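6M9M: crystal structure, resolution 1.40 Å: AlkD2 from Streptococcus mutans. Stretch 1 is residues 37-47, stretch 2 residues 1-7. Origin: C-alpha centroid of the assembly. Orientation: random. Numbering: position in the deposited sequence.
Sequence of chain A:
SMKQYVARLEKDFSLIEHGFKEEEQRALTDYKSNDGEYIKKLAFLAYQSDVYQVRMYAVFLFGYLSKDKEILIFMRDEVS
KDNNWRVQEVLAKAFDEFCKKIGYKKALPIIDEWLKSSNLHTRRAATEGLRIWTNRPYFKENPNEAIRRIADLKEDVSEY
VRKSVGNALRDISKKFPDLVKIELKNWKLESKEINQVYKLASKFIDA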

# COMPACT_ATOMS: atom_id res chain seq x y z
N GLU A 37 -1.14 -20.57 11.60
CA GLU A 37 -2.32 -20.37 12.44
C GLU A 37 -1.94 -19.74 13.78
O GLU A 37 -2.69 -18.91 14.30
CB GLU A 37 -3.10 -21.67 12.61
CG GLU A 37 -3.28 -22.51 11.33
CD GLU A 37 -3.70 -21.72 10.10
OE1 GLU A 37 -3.19 -22.03 9.00
OE2 GLU A 37 -4.53 -20.80 10.22
N TYR A 38 -0.77 -20.08 14.32
CA TYR A 38 -0.25 -19.41 15.51
C TYR A 38 0.10 -17.95 15.22
O TYR A 38 -0.25 -17.04 15.98
CB TYR A 38 0.98 -20.16 16.02
CG TYR A 38 1.73 -19.45 17.13
CD1 TYR A 38 1.39 -19.63 18.46
CD2 TYR A 38 2.77 -18.57 16.83
CE1 TYR A 38 2.09 -18.98 19.47
CE2 TYR A 38 3.46 -17.90 17.83
CZ TYR A 38 3.11 -18.11 19.14
OH TYR A 38 3.81 -17.45 20.14
N ILE A 39 0.80 -17.70 14.11
CA ILE A 39 1.23 -16.34 13.79
C ILE A 39 0.03 -15.42 13.52
O ILE A 39 0.12 -14.22 13.79
CB ILE A 39 2.25 -16.35 12.63
CG1 ILE A 39 3.53 -17.06 13.10
CG2 ILE A 39 2.58 -14.95 12.15
CD1 ILE A 39 4.29 -16.30 14.17
N LYS A 40 -1.08 -15.96 13.00
CA LYS A 40 -2.28 -15.14 12.86
C LYS A 40 -2.75 -14.61 14.21
O LYS A 40 -3.10 -13.43 14.34
CB LYS A 40 -3.40 -15.92 12.17
CG LYS A 40 -3.14 -16.15 10.68
CD LYS A 40 -4.06 -17.19 10.09
CE LYS A 40 -3.53 -17.68 8.76
NZ LYS A 40 -4.39 -18.71 8.12
N LYS A 41 -2.77 -15.48 15.23
CA LYS A 41 -3.18 -15.06 16.56
C LYS A 41 -2.22 -14.00 17.10
O LYS A 41 -2.65 -13.00 17.68
CB LYS A 41 -3.22 -16.27 17.49
CG LYS A 41 -4.18 -17.36 17.04
CD LYS A 41 -4.11 -18.60 17.95
CE LYS A 41 -4.97 -19.71 17.40
NZ LYS A 41 -4.98 -20.89 18.29
N LEU A 42 -0.92 -14.21 16.90
CA LEU A 42 0.06 -13.22 17.33
C LEU A 42 -0.13 -11.88 16.62
O LEU A 42 -0.04 -10.82 17.26
CB LEU A 42 1.47 -13.77 17.09
CG LEU A 42 2.60 -12.79 17.38
CD1 LEU A 42 2.57 -12.29 18.83
CD2 LEU A 42 3.94 -13.43 17.05
N ALA A 43 -0.39 -11.90 15.31
CA ALA A 43 -0.57 -10.66 14.58
C ALA A 43 -1.76 -9.87 15.11
O ALA A 43 -1.67 -8.65 15.28
CB ALA A 43 -0.73 -10.97 13.09
N PHE A 44 -2.90 -10.53 15.34
CA PHE A 44 -4.05 -9.81 15.86
C PHE A 44 -3.77 -9.24 17.25
O PHE A 44 -4.18 -8.12 17.57
CB PHE A 44 -5.29 -10.69 15.88
CG PHE A 44 -5.88 -10.93 14.51
CD1 PHE A 44 -6.30 -9.88 13.72
CD2 PHE A 44 -6.03 -12.21 14.02
CE1 PHE A 44 -6.85 -10.10 12.48
CE2 PHE A 44 -6.58 -12.44 12.77
CZ PHE A 44 -7.00 -11.37 12.01
N LEU A 45 -3.07 -10.01 18.09
CA LEU A 45 -2.76 -9.50 19.43
C LEU A 45 -1.80 -8.32 19.35
O LEU A 45 -2.00 -7.30 20.03
CB LEU A 45 -2.19 -10.60 20.31
CG LEU A 45 -2.04 -10.21 21.79
CD1 LEU A 45 -3.39 -9.91 22.44
CD2 LEU A 45 -1.30 -11.33 22.52
N ALA A 46 -0.78 -8.41 18.51
CA ALA A 46 0.17 -7.31 18.37
C ALA A 46 -0.50 -6.06 17.80
O ALA A 46 -0.15 -4.94 18.18
CB ALA A 46 1.35 -7.74 17.51
N TYR A 47 -1.47 -6.23 16.89
CA TYR A 47 -2.13 -5.08 16.28
C TYR A 47 -2.96 -4.31 17.29
O TYR A 47 -3.24 -3.12 17.07
CB TYR A 47 -2.94 -5.49 15.02
CG TYR A 47 -3.44 -4.24 14.32
CD1 TYR A 47 -2.54 -3.41 13.66
CD2 TYR A 47 -4.76 -3.85 14.39
CE1 TYR A 47 -2.95 -2.22 13.10
CE2 TYR A 47 -5.18 -2.67 13.80
CZ TYR A 47 -4.27 -1.85 13.18
OH TYR A 47 -4.69 -0.66 12.63
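Stretch 2 1-7: SMKQYVA

Stretch 1 is part of a helix that begins earlier in the chain. In stretch 2, residues 2-7 are helical, and that helix continues later in the chain. Its first turn is already regular: Y5 N donates to S1 O at 2.8 Å and V6 N to M2 O at 3.0 Å. The two helices run in broadly the same sense, with 51° between their N-to-C directions and a signed crossing angle of -51°. Their axes approach to 10.1 Å. The register follows from the nearest CA atoms: L42 CA lies 6.7 Å from M2 CA, and A46 CA lies 6.0 Å from V6 CA. One helical turn on stretch 1 thus matches one turn on stretch 2.

No hydrogen bond joins the stretches; the contact is apolar packing. M2 contributes the largest covered area. Its CA-to-CB bond points toward stretch 1, and chi1 and chi2 are both t, so the chain reaches out as a knob among Y38, K41, L42 and L45. M2 SD lies 3.6 Å from the backbone L42 N. Chi3 is m, and M2 CE ends 3.2 Å from Y38 CE1, a tight contact that meets the ring obliquely. M2 SD is 5.2 Å from the centroid of the Y38 ring. M2 CE also lies 3.9 Å from K41 CB, although the end of the lysine leads away.

L42 touches three residues of stretch 2. L42 CD1 is 3.9 Å from M2 CG, 3.9 Å from V6 CG2 and 4.1 Å from Y5 CD2, where it meets the edge of the tyrosine ring. L45 CD2 packs 4.0 Å from V6 CG2 and 4.1 Å from K3 N. V6 CG2 also faces the backbone of A46, 4.2 Å from A46 CA; the small alanine accompanies the closer of the two CA pairs.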

# COMPACT_ATOMS: atom_id res chain seq x y z
N SER A 1 2.35 -16.04 27.48
CA SER A 1 3.58 -16.22 26.66
C SER A 1 3.49 -15.40 25.38
O SER A 1 4.39 -14.63 25.06
CB SER A 1 3.78 -17.69 26.29
OG SER A 1 5.01 -17.87 25.59
N MET A 2 2.40 -15.57 24.63
CA MET A 2 2.14 -14.67 23.51
C MET A 2 2.03 -13.24 24.01
O MET A 2 2.60 -12.32 23.41
CB MET A 2 0.88 -15.11 22.78
CG MET A 2 0.90 -14.74 21.32
SD MET A 2 -0.57 -15.16 20.38
CE MET A 2 -0.29 -16.86 19.96
N LYS A 3 1.34 -13.03 25.14
CA LYS A 3 1.29 -11.71 25.76
C LYS A 3 2.68 -11.25 26.18
O LYS A 3 3.02 -10.07 26.02
CB LYS A 3 0.37 -11.75 26.99
CG LYS A 3 -1.11 -11.64 26.68
CD LYS A 3 -1.91 -11.54 27.98
CE LYS A 3 -3.41 -11.59 27.72
NZ LYS A 3 -4.21 -11.57 28.98
N GLN A 4 3.48 -12.15 26.75
CA GLN A 4 4.85 -11.79 27.11
C GLN A 4 5.64 -11.37 25.89
O GLN A 4 6.44 -10.43 25.94
CB GLN A 4 5.52 -12.97 27.81
CG GLN A 4 4.98 -13.26 29.20
CD GLN A 4 5.46 -14.60 29.75
OE1 GLN A 4 6.22 -15.31 29.10
NE2 GLN A 4 5.00 -14.94 30.95
N TYR A 5 5.44 -12.06 24.76
CA TYR A 5 6.20 -11.72 23.58
C TYR A 5 5.81 -10.34 23.06
O TYR A 5 6.69 -9.55 22.69
CB TYR A 5 6.04 -12.79 22.50
CG TYR A 5 6.97 -12.57 21.35
CD1 TYR A 5 8.35 -12.63 21.53
CD2 TYR A 5 6.49 -12.27 20.08
CE1 TYR A 5 9.21 -12.42 20.48
CE2 TYR A 5 7.35 -12.06 19.03
CZ TYR A 5 8.71 -12.14 19.23
OH TYR A 5 9.56 -11.92 18.18
N VAL A 6 4.51 -10.02 23.05
CA VAL A 6 4.09 -8.68 22.66
C VAL A 6 4.71 -7.64 23.58
O VAL A 6 5.12 -6.57 23.13
CB VAL A 6 2.55 -8.58 22.61
CG1 VAL A 6 2.10 -7.14 22.40
CG2 VAL A 6 2.01 -9.44 21.48
N ALA A 7 4.80 -7.94 24.88
CA ALA A 7 5.44 -7.01 25.81
C ALA A 7 6.92 -6.81 25.48
O ALA A 7 7.43 -5.69 25.57
CB ALA A 7 5.25 -7.48 27.26